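Local coordinates for protein BauA (Acinetobacter baumannii, PDB 6HCP) that probably imports ferric preacinetobactin across the outer membrane of Acinetobacter baumannii as a TonB-dependent siderophore receptor, at residues A215-Q220 against G693-Y698; G253-V258 against D273-P278; R649-V654 against T677-W682. One frame throughout, in Å; residues are numbered along the deposited sequence. Where two conformers were deposited one is given.

Contact 1 of 3, residues A215-Q220 against G693-Y698. With C8E ((hydroxyethyloxy)tri(ethyloxy)octane), chain B; PO4 (phosphate ion), chain C.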
loop_
_atom_site.group_PDB
_atom_site.type_symbol
_atom_site.label_atom_id
_atom_site.label_comp_id
_atom_site.label_asym_id
_atom_site.label_seq_id
_atom_site.Cartn_x
_atom_site.Cartn_y
_atom_site.Cartn_z
ATOM N N ALA A 215 -5.312 0.679 -17.554
ATOM C CA ALA A 215 -4.116 0.048 -16.992
ATOM C C ALA A 215 -3.681 0.842 -15.759
ATOM O O ALA A 215 -4.461 1.639 -15.220
ATOM C CB ALA A 215 -3.004 0.006 -18.029
ATOM N N ALA A 216 -2.434 0.621 -15.315
ATOM C CA ALA A 216 -2.003 1.121 -14.011
ATOM C C ALA A 216 -1.491 2.554 -14.112
ATOM O O ALA A 216 -1.414 3.267 -13.121
ATOM C CB ALA A 216 -0.973 0.208 -13.419
ATOM N N VAL A 217 -1.134 2.987 -15.319
ATOM C CA VAL A 217 -0.721 4.351 -15.536
ATOM C C VAL A 217 -1.968 5.229 -15.699
ATOM O O VAL A 217 -2.908 4.828 -16.389
ATOM C CB VAL A 217 0.219 4.428 -16.757
ATOM C CG1 VAL A 217 0.483 5.852 -17.221
ATOM C CG2 VAL A 217 1.533 3.719 -16.455
ATOM N N ASN A 218 -1.895 6.483 -15.233
ATOM C CA ASN A 218 -3.001 7.444 -15.431
ATOM C C ASN A 218 -3.338 7.582 -16.922
ATOM O O ASN A 218 -2.454 7.811 -17.740
ATOM C CB ASN A 218 -2.683 8.839 -14.902
ATOM C CG ASN A 218 -2.539 8.908 -13.393
ATOM O OD1 ASN A 218 -2.956 8.007 -12.673
ATOM N ND2 ASN A 218 -1.934 9.980 -12.908
ATOM N N ASP A 219 -4.634 7.466 -17.240
ATOM C CA ASP A 219 -5.179 7.731 -18.575
ATOM C C ASP A 219 -4.555 6.803 -19.632
ATOM O O ASP A 219 -4.605 7.101 -20.823
ATOM C CB ASP A 219 -4.893 9.158 -19.032
ATOM C CG ASP A 219 -5.668 10.209 -18.256
ATOM O OD1 ASP A 219 -6.756 9.861 -17.739
ATOM O OD2 ASP A 219 -5.111 11.322 -18.072
ATOM N N GLN A 220 -4.051 5.651 -19.202
ATOM C CA GLN A 220 -3.536 4.650 -20.135
ATOM C C GLN A 220 -4.472 3.450 -20.115
ATOM O O GLN A 220 -4.860 2.997 -19.065
ATOM C CB GLN A 220 -2.127 4.236 -19.723
ATOM C CG GLN A 220 -1.431 3.323 -20.718
ATOM C CD GLN A 220 -0.005 3.066 -20.288
ATOM O OE1 GLN A 220 0.264 2.137 -19.531
ATOM N NE2 GLN A 220 0.911 3.934 -20.719
ATOM N N GLY A 693 9.410 4.356 -15.166
ATOM C CA GLY A 693 9.124 2.952 -14.958
ATOM C C GLY A 693 7.664 2.731 -14.582
ATOM O O GLY A 693 7.022 3.611 -14.038
ATOM N N ALA A 694 7.185 1.518 -14.820
ATOM C CA ALA A 694 5.824 1.137 -14.528
ATOM C C ALA A 694 5.553 1.312 -13.037
ATOM O O ALA A 694 6.385 0.974 -12.200
ATOM C CB ALA A 694 5.591 -0.293 -14.947
ATOM N N PRO A 695 4.354 1.803 -12.670
ATOM C CA PRO A 695 3.973 1.917 -11.255
ATOM C C PRO A 695 3.602 0.561 -10.639
ATOM O O PRO A 695 3.540 -0.464 -11.335
ATOM C CB PRO A 695 2.734 2.801 -11.336
ATOM C CG PRO A 695 2.077 2.365 -12.623
ATOM C CD PRO A 695 3.242 2.100 -13.580
ATOM N N ARG A 696 3.264 0.580 -9.349
ATOM C CA ARG A 696 2.667 -0.583 -8.682
ATOM C C ARG A 696 1.488 -1.076 -9.522
ATOM O O ARG A 696 0.658 -0.283 -9.922
ATOM C CB ARG A 696 2.149 -0.194 -7.289
ATOM C CG ARG A 696 1.533 -1.351 -6.518
ATOM C CD ARG A 696 0.871 -0.855 -5.237
ATOM N NE ARG A 696 1.858 -0.334 -4.314
ATOM C CZ ARG A 696 1.817 0.851 -3.689
ATOM N NH1 ARG A 696 0.844 1.718 -3.929
ATOM N NH2 ARG A 696 2.745 1.145 -2.792
ATOM N N THR A 697 1.459 -2.378 -9.795
ATOM C CA THR A 697 0.493 -2.950 -10.704
ATOM C C THR A 697 -0.039 -4.237 -10.056
ATOM O O THR A 697 0.742 -5.096 -9.637
ATOM C CB THR A 697 1.110 -3.229 -12.093
ATOM O OG1 THR A 697 1.555 -2.012 -12.698
ATOM C CG2 THR A 697 0.141 -3.900 -13.032
ATOM N N TYR A 698 -1.375 -4.342 -9.974
ATOM C CA TYR A 698 -2.051 -5.526 -9.395
ATOM C C TYR A 698 -2.546 -6.422 -10.536
ATOM O O TYR A 698 -3.094 -5.923 -11.513
ATOM C CB TYR A 698 -3.231 -5.104 -8.508
ATOM C CG TYR A 698 -2.932 -4.138 -7.376
ATOM C CD1 TYR A 698 -2.810 -2.774 -7.600
ATOM C CD2 TYR A 698 -2.850 -4.571 -6.065
ATOM C CE1 TYR A 698 -2.552 -1.882 -6.567
ATOM C CE2 TYR A 698 -2.537 -3.702 -5.029
ATOM C CZ TYR A 698 -2.443 -2.347 -5.273
ATOM O OH TYR A 698 -2.246 -1.450 -4.253
HETATM C C2 C8E B . 1.616 -4.671 0.850
HETATM C C3 C8E B . 1.217 -3.319 1.445
HETATM C C4 C8E B . 2.094 -2.177 0.914
HETATM C C5 C8E B . 1.642 -0.795 1.411
HETATM C C6 C8E B . 0.333 -0.276 0.808
HETATM C C7 C8E B . 0.356 -0.332 -0.714
HETATM C C8 C8E B . -0.299 -1.614 -1.230
HETATM O O9 C8E B . -1.435 -1.899 -0.412
HETATM C C10 C8E B . -2.181 -3.018 -0.876
HETATM C C11 C8E B . -2.616 -3.842 0.326
HETATM O O12 C8E B . -2.284 -5.216 0.106
HETATM C C13 C8E B . -2.500 -6.031 1.263
HETATM C C14 C8E B . -3.152 -7.365 0.893
HETATM O O15 C8E B . -2.826 -7.728 -0.455
HETATM C C16 C8E B . -3.887 -7.543 -1.400
HETATM C C17 C8E B . -3.746 -8.520 -2.569
HETATM O O18 C8E B . -4.536 -8.068 -3.674
HETATM C C19 C8E B . -4.347 -8.864 -4.840
HETATM C C20 C8E B . -4.025 -7.985 -6.048
HETATM P P PO4 C . -0.117 4.635 -1.804
HETATM O O1 PO4 C . -0.323 4.983 -0.339
HETATM O O2 PO4 C . 1.357 4.648 -2.202
HETATM O O3 PO4 C . -0.901 5.584 -2.672
HETATM O O4 PO4 C . -0.679 3.248 -2.012
#

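Contact 2 of 3, residues G253-V258 against D273-P278. With EDO (1,2-ethanediol), chain D; EDO (1,2-ethanediol), chain J.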
loop_
_atom_site.group_PDB
_atom_site.type_symbol
_atom_site.label_atom_id
_atom_site.label_comp_id
_atom_site.label_asym_id
_atom_site.label_seq_id
_atom_site.Cartn_x
_atom_site.Cartn_y
_atom_site.Cartn_z
ATOM N N GLY A 253 -3.031 6.411 -24.493
ATOM C CA GLY A 253 -2.102 6.990 -23.549
ATOM C C GLY A 253 -0.754 6.294 -23.608
ATOM O O GLY A 253 -0.170 5.915 -22.576
ATOM N N VAL A 254 -0.262 6.103 -24.828
ATOM C CA VAL A 254 1.024 5.438 -25.054
ATOM C C VAL A 254 2.155 6.313 -24.487
ATOM O O VAL A 254 2.125 7.559 -24.575
ATOM C CB VAL A 254 1.229 5.146 -26.555
ATOM C CG1 VAL A 254 1.238 6.413 -27.383
ATOM C CG2 VAL A 254 2.507 4.354 -26.810
ATOM N N THR A 255 3.184 5.669 -23.929
ATOM C CA THR A 255 4.321 6.398 -23.373
ATOM C C THR A 255 5.459 6.449 -24.409
ATOM O O THR A 255 5.899 5.414 -24.932
ATOM C CB THR A 255 4.718 5.835 -21.999
ATOM O OG1 THR A 255 5.680 6.738 -21.459
ATOM C CG2 THR A 255 5.275 4.429 -22.051
ATOM N N ARG A 256 5.863 7.680 -24.740
ATOM C CA ARG A 256 6.880 7.986 -25.766
ATOM C C ARG A 256 8.215 8.342 -25.105
ATOM O O ARG A 256 9.291 8.197 -25.713
ATOM C CB ARG A 256 6.384 9.124 -26.664
ATOM C CG ARG A 256 7.361 9.551 -27.756
ATOM C CD ARG A 256 7.596 8.412 -28.737
ATOM N NE ARG A 256 8.343 8.805 -29.926
ATOM C CZ ARG A 256 8.453 8.064 -31.037
ATOM N NH1 ARG A 256 7.804 6.909 -31.166
ATOM N NH2 ARG A 256 9.110 8.556 -32.071
ATOM N N GLY A 257 8.152 8.891 -23.886
ATOM C CA GLY A 257 9.331 9.389 -23.179
ATOM C C GLY A 257 9.702 10.819 -23.538
ATOM O O GLY A 257 9.077 11.471 -24.382
ATOM N N VAL A 258 10.708 11.328 -22.832
ATOM C CA VAL A 258 11.054 12.726 -22.871
ATOM C C VAL A 258 12.576 12.864 -22.999
ATOM O O VAL A 258 13.352 12.024 -22.530
ATOM C CB VAL A 258 10.506 13.468 -21.637
ATOM C CG1 VAL A 258 8.989 13.342 -21.563
ATOM C CG2 VAL A 258 11.152 12.980 -20.350
ATOM N N ASP A 273 2.876 6.642 -11.539
ATOM C CA ASP A 273 1.726 6.400 -12.408
ATOM C C ASP A 273 1.444 7.603 -13.325
ATOM O O ASP A 273 0.476 7.603 -14.040
ATOM C CB ASP A 273 0.465 5.999 -11.626
ATOM C CG ASP A 273 0.030 7.003 -10.568
ATOM O OD1 ASP A 273 0.701 8.035 -10.415
ATOM O OD2 ASP A 273 -0.959 6.723 -9.865
ATOM N N THR A 274 2.365 8.563 -13.394
ATOM C CA THR A 274 2.235 9.730 -14.249
ATOM C C THR A 274 2.439 9.309 -15.716
ATOM O O THR A 274 3.408 8.663 -16.026
ATOM C CB THR A 274 3.260 10.798 -13.852
ATOM O OG1 THR A 274 3.127 11.122 -12.464
ATOM C CG2 THR A 274 3.178 12.057 -14.679
ATOM N N LEU A 275 1.629 9.867 -16.616
ATOM C CA LEU A 275 1.828 9.735 -18.050
ATOM C C LEU A 275 2.365 11.068 -18.580
ATOM O O LEU A 275 1.707 12.087 -18.482
ATOM C CB LEU A 275 0.503 9.384 -18.723
ATOM C CG LEU A 275 0.594 9.248 -20.237
ATOM C CD1 LEU A 275 1.549 8.125 -20.626
ATOM C CD2 LEU A 275 -0.779 9.040 -20.845
ATOM N N LEU A 276 3.572 11.042 -19.136
ATOM C CA LEU A 276 4.247 12.272 -19.591
ATOM C C LEU A 276 4.116 12.479 -21.107
ATOM O O LEU A 276 4.805 13.312 -21.693
ATOM C CB LEU A 276 5.712 12.204 -19.172
ATOM C CG LEU A 276 5.965 12.337 -17.673
ATOM C CD1 LEU A 276 7.448 12.313 -17.382
ATOM C CD2 LEU A 276 5.338 13.623 -17.119
ATOM N N SER A 277 3.207 11.734 -21.724
ATOM C CA SER A 277 2.874 11.887 -23.127
ATOM C C SER A 277 1.388 12.211 -23.228
ATOM O O SER A 277 0.642 11.960 -22.281
ATOM C CB SER A 277 3.232 10.600 -23.900
ATOM O OG SER A 277 4.611 10.257 -23.743
ATOM N N PRO A 278 0.892 12.675 -24.392
ATOM C CA PRO A 278 -0.514 13.057 -24.521
ATOM C C PRO A 278 -1.487 11.949 -24.098
ATOM O O PRO A 278 -1.375 10.810 -24.536
ATOM C CB PRO A 278 -0.665 13.394 -26.014
ATOM C CG PRO A 278 0.722 13.807 -26.459
ATOM C CD PRO A 278 1.681 13.033 -25.581
HETATM C C1 EDO D . -0.552 11.672 -14.440
HETATM O O1 EDO D . -0.737 11.422 -15.825
HETATM C C2 EDO D . -1.037 13.090 -14.261
HETATM O O2 EDO D . -0.966 13.594 -15.600
HETATM C C1 EDO J . 8.773 3.722 -34.666
HETATM O O1 EDO J . 9.923 4.294 -35.291
HETATM C C2 EDO J . 8.462 4.547 -33.429
HETATM O O2 EDO J . 7.136 5.093 -33.476
HETATM O O HOH W 1 0.508 9.280 -25.694
HETATM O O HOH W 2 6.319 9.564 -21.711
HETATM O O HOH W 3 6.338 11.941 -24.907
#

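Contact 3 of 3, residues R649-V654 against T677-W682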
loop_
_atom_site.group_PDB
_atom_site.type_symbol
_atom_site.label_atom_id
_atom_site.label_comp_id
_atom_site.label_asym_id
_atom_site.label_seq_id
_atom_site.Cartn_x
_atom_site.Cartn_y
_atom_site.Cartn_z
ATOM N N ARG A 649 17.921 1.532 -9.076
ATOM C CA ARG A 649 16.713 1.347 -8.282
ATOM C C ARG A 649 16.555 -0.140 -7.971
ATOM O O ARG A 649 17.143 -1.014 -8.630
ATOM C CB ARG A 649 15.483 1.952 -8.964
ATOM C CG ARG A 649 14.746 1.041 -9.931
ATOM C CD ARG A 649 15.413 0.859 -11.288
ATOM N NE ARG A 649 15.795 2.120 -11.907
ATOM C CZ ARG A 649 16.306 2.239 -13.137
ATOM N NH1 ARG A 649 16.754 3.429 -13.526
ATOM N NH2 ARG A 649 16.319 1.186 -13.963
ATOM N N THR A 650 15.815 -0.396 -6.899
ATOM C CA THR A 650 15.519 -1.748 -6.440
ATOM C C THR A 650 14.007 -1.887 -6.391
ATOM O O THR A 650 13.339 -1.081 -5.772
ATOM C CB THR A 650 16.188 -2.036 -5.088
ATOM O OG1 THR A 650 17.598 -2.065 -5.265
ATOM C CG2 THR A 650 15.783 -3.372 -4.510
ATOM N N LEU A 651 13.476 -2.867 -7.120
ATOM C CA LEU A 651 12.045 -3.099 -7.197
ATOM C C LEU A 651 11.707 -4.436 -6.526
ATOM O O LEU A 651 12.437 -5.411 -6.671
ATOM C CB LEU A 651 11.618 -3.087 -8.670
ATOM C CG LEU A 651 11.988 -1.812 -9.444
ATOM C CD1 LEU A 651 11.542 -1.915 -10.894
ATOM C CD2 LEU A 651 11.381 -0.570 -8.802
ATOM N N LEU A 652 10.549 -4.468 -5.850
ATOM C CA LEU A 652 10.040 -5.652 -5.205
ATOM C C LEU A 652 8.736 -6.054 -5.880
ATOM O O LEU A 652 7.908 -5.203 -6.171
ATOM C CB LEU A 652 9.771 -5.377 -3.727
ATOM C CG LEU A 652 10.972 -4.957 -2.884
ATOM C CD1 LEU A 652 10.529 -4.752 -1.433
ATOM C CD2 LEU A 652 12.087 -5.970 -2.962
ATOM N N ASP A 653 8.521 -7.368 -5.975
ATOM C CA ASP A 653 7.254 -7.921 -6.409
ATOM C C ASP A 653 6.854 -9.020 -5.407
ATOM O O ASP A 653 7.702 -9.703 -4.861
ATOM C CB ASP A 653 7.335 -8.483 -7.837
ATOM C CG ASP A 653 8.136 -7.635 -8.814
ATOM O OD1 ASP A 653 7.795 -6.427 -8.983
ATOM O OD2 ASP A 653 9.044 -8.218 -9.472
ATOM N N VAL A 654 5.552 -9.246 -5.265
ATOM C CA VAL A 654 5.067 -10.360 -4.437
ATOM C C VAL A 654 3.890 -11.025 -5.134
ATOM O O VAL A 654 3.166 -10.411 -5.899
ATOM C CB VAL A 654 4.657 -9.881 -3.032
ATOM C CG1 VAL A 654 5.867 -9.455 -2.227
ATOM C CG2 VAL A 654 3.617 -8.776 -3.105
ATOM N N THR A 677 6.515 -1.360 -4.007
ATOM C CA THR A 677 6.834 -0.113 -3.282
ATOM C C THR A 677 6.446 1.131 -4.082
ATOM O O THR A 677 6.465 2.236 -3.534
ATOM C CB THR A 677 8.306 -0.021 -2.870
ATOM O OG1 THR A 677 9.111 0.232 -4.025
ATOM C CG2 THR A 677 8.794 -1.244 -2.125
ATOM N N ASN A 678 5.976 0.941 -5.323
ATOM C CA ASN A 678 5.546 2.039 -6.218
ATOM C C ASN A 678 6.681 3.047 -6.409
ATOM O O ASN A 678 6.457 4.260 -6.422
ATOM C CB ASN A 678 4.278 2.728 -5.722
ATOM C CG ASN A 678 3.539 3.469 -6.808
ATOM O OD1 ASN A 678 3.546 3.063 -7.977
ATOM N ND2 ASN A 678 2.961 4.603 -6.441
ATOM N N LYS A 679 7.896 2.528 -6.581
ATOM C CA LYS A 679 9.050 3.346 -6.808
ATOM C C LYS A 679 8.902 4.115 -8.122
ATOM O O LYS A 679 8.702 3.520 -9.170
ATOM C CB LYS A 679 10.304 2.478 -6.852
ATOM C CG LYS A 679 11.601 3.226 -7.143
ATOM C CD LYS A 679 12.024 4.194 -6.044
ATOM C CE LYS A 679 13.388 4.802 -6.303
ATOM N NZ LYS A 679 13.614 5.999 -5.463
ATOM N N ALA A 680 9.123 5.431 -8.056
ATOM C CA ALA A 680 9.221 6.303 -9.237
ATOM C C ALA A 680 10.685 6.349 -9.689
ATOM O O ALA A 680 11.566 6.695 -8.907
ATOM C CB ALA A 680 8.710 7.682 -8.906
ATOM N N TYR A 681 10.940 5.985 -10.945
ATOM C CA TYR A 681 12.295 6.074 -11.477
ATOM C C TYR A 681 12.264 6.408 -12.966
ATOM O O TYR A 681 11.338 6.014 -13.701
ATOM C CB TYR A 681 13.053 4.765 -11.237
ATOM C CG TYR A 681 12.487 3.558 -11.938
ATOM C CD1 TYR A 681 11.467 2.815 -11.362
ATOM C CD2 TYR A 681 12.970 3.144 -13.179
ATOM C CE1 TYR A 681 10.968 1.671 -11.967
ATOM C CE2 TYR A 681 12.460 2.017 -13.806
ATOM C CZ TYR A 681 11.478 1.260 -13.185
ATOM O OH TYR A 681 10.927 0.178 -13.807
ATOM N N TRP A 682 13.312 7.119 -13.395
ATOM C CA TRP A 682 13.633 7.344 -14.808
ATOM C C TRP A 682 14.488 6.175 -15.299
ATOM O O TRP A 682 15.422 5.774 -14.624
ATOM C CB TRP A 682 14.439 8.637 -14.996
ATOM C CG TRP A 682 13.774 9.917 -14.602
ATOM C CD1 TRP A 682 14.234 10.820 -13.683
ATOM C CD2 TRP A 682 12.685 10.557 -15.292
ATOM N NE1 TRP A 682 13.436 11.932 -13.690
ATOM C CE2 TRP A 682 12.485 11.805 -14.666
ATOM C CE3 TRP A 682 11.794 10.154 -16.300
ATOM C CZ2 TRP A 682 11.536 12.714 -15.123
ATOM C CZ3 TRP A 682 10.840 11.043 -16.734
ATOM C CH2 TRP A 682 10.714 12.305 -16.148
HETATM O O HOH W 4 9.052 -1.943 -5.637
#

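Contact 1 of 3, residues A215-Q220 against G693-Y698
The methyl of Ala-216 faces two residues of the other segment: CB lies 3.4 Å from Thr-697 OG1 and 3.8 Å from Pro-695 CG. Val-217 crosses the proline ring at about a right angle, its CG2 3.7 Å from Pro-695 CD. Thr-697 OG1 is itself engaged, donating to Pro-695 O from above the carbonyl plane, a bond of 2.9 Å within 695-697, where the strand begins. Residues 693-698 fall in the predicted TonB C-terminal box at the receptor's C-terminal end and lead into strand 697-705, the last of the barrel, which closes the wall between strands 665-674 and 173-181; residues 215-220 belong to the loop linking strands 202-212 and 221-234. Next comes Arg-696. Its CB points away from Ala-216, although its carbonyl O stays near that methyl. CG is anti to the backbone N (chi1 -179°), and from there the side chain packs on Ile-673. A bend at chi3 (-66°) sets NE, which bonds to Leu-676 O. At CZ the detergent covers one face of the guanidinium, with C8E C7 3.5 Å from Arg-696 CZ and over the centre of the group. The tip reaches a phosphate, where Arg-696 NH1 makes a weak bond of 2.9 Å to PO4 O4, bent to 126°. Arg-696 of each of the two neighbouring subunits bonds to this same phosphate.

Contact 2 of 3, residues G253-V258 against D273-P278
Ser-277 reaches across to the other arm of the loop and takes the backbone N-H of Arg-256 on its hydroxyl, with N to OG at 3.0 Å and a nearly straight 165° at the hydrogen. Its OG is anti to its own carbonyl carbon (chi1 -57°), which turns it to the Arg-256 amide. Ser-277 CB lies 3.3 Å from Val-254 O. Two waters also bond to this OG, each at 2.7 Å. Water 2 accepts from Gly-257 N and, in the conformer given, also bonds to Thr-255 OG1, while water 3 donates to Gly-257 O. A third, water 1, donates to both Val-254 O and Pro-278 O and so ties the two backbones together at the Pro-278 end. Alongside, Leu-275 fits its branched end to Gly-253: CD1 is 3.4 Å from Gly-253 O, and CD2 is 3.6 Å from Gly-253 CA. At the far end Val-258 CG1 rests 4.2 Å from Leu-276 CB. In the second shell, Gly-253 O accepts from Gln-220 NE2. The Arg-256 side chain leads away to Ser-321 O and a cation-pi contact with Tyr-317. Both segments are arms of one long loop between barrel strands 238-252 and 282-297, and the direct bond between them comes from a side chain rather than a strand ladder. A hydroxyl can donate only once, so at least one of waters 2 and 3 must give a proton to Ser-277 OG.

Contact 3 of 3, residues R649-V654 against T677-W682
Arg-649 and Tyr-681 both put CG between their own backbone N and carbonyl carbon, at chi1 88° and 64°, and these torsions bring Arg-649 CG to 3.9 Å from Tyr-681 CG. Residues 649-654 lie on strand 645-662 of the barrel wall, hydrogen-bonded to 622-637; the partner is the loop that follows strand 665-674 and covers the wall here. Arg-649 bends again at chi2 and chi3, which carries the chain over the ring at about a right angle to the tyrosine side chain. Its CD makes a CH-pi contact over the face, 4.0 Å from the ring centroid, and NE comes down to 3.3 Å from Tyr-681 CD2. Beyond that the guanidinium lies nearly flat against the ring, the planes 23° apart, with Tyr-681 CD2 toward the rim of its face. The far nitrogens are held as well, NH1 by Gln-636 OE1 and NH2 by Tyr-92 OH from the plug domain, so the group is fixed at both its face and its tip. Leu-651 also crosses the tyrosine side chain at about a right angle: CD1 is 3.6 Å from Tyr-681 OH, and CD2 is 3.8 Å from Lys-679 CB. The lysine then turns its end away from the strand, to a salt bridge between NZ and Asp-183 of a neighbouring subunit. Farther along, Leu-652 CD1 meets Thr-677 CG2 at 4.0 Å. Beside that pair the two backbones share water 4, which accepts from Leu-652 N at 2.9 Å and from Thr-677 N at 3.1 Å.

In the fold
All three contacts lie on one side of the chain's centre, around loops at one end of the barrel. Contacts 1 and 2 are the buried ones; contact 3 is only partly so. Contact 1 is small and apolar, its polar end turned to the subunit interface; contact 2 works through a hydroxyl and waters; contact 3 stacks an arginine on a tyrosine against the wall. Contacts 1 and 3 share the last part of the chain, where Asn-678 OD1 accepts from Arg-696 N and Tyr-681 O from Gly-693 N. Contact 2 joins contact 1 through Asn-218 and Asp-273, and meets contact 3 where Leu-276 packs on Trp-682. Contacts 1 and 3 also touch neighbouring subunits, whereas contact 2 stays within its own chain.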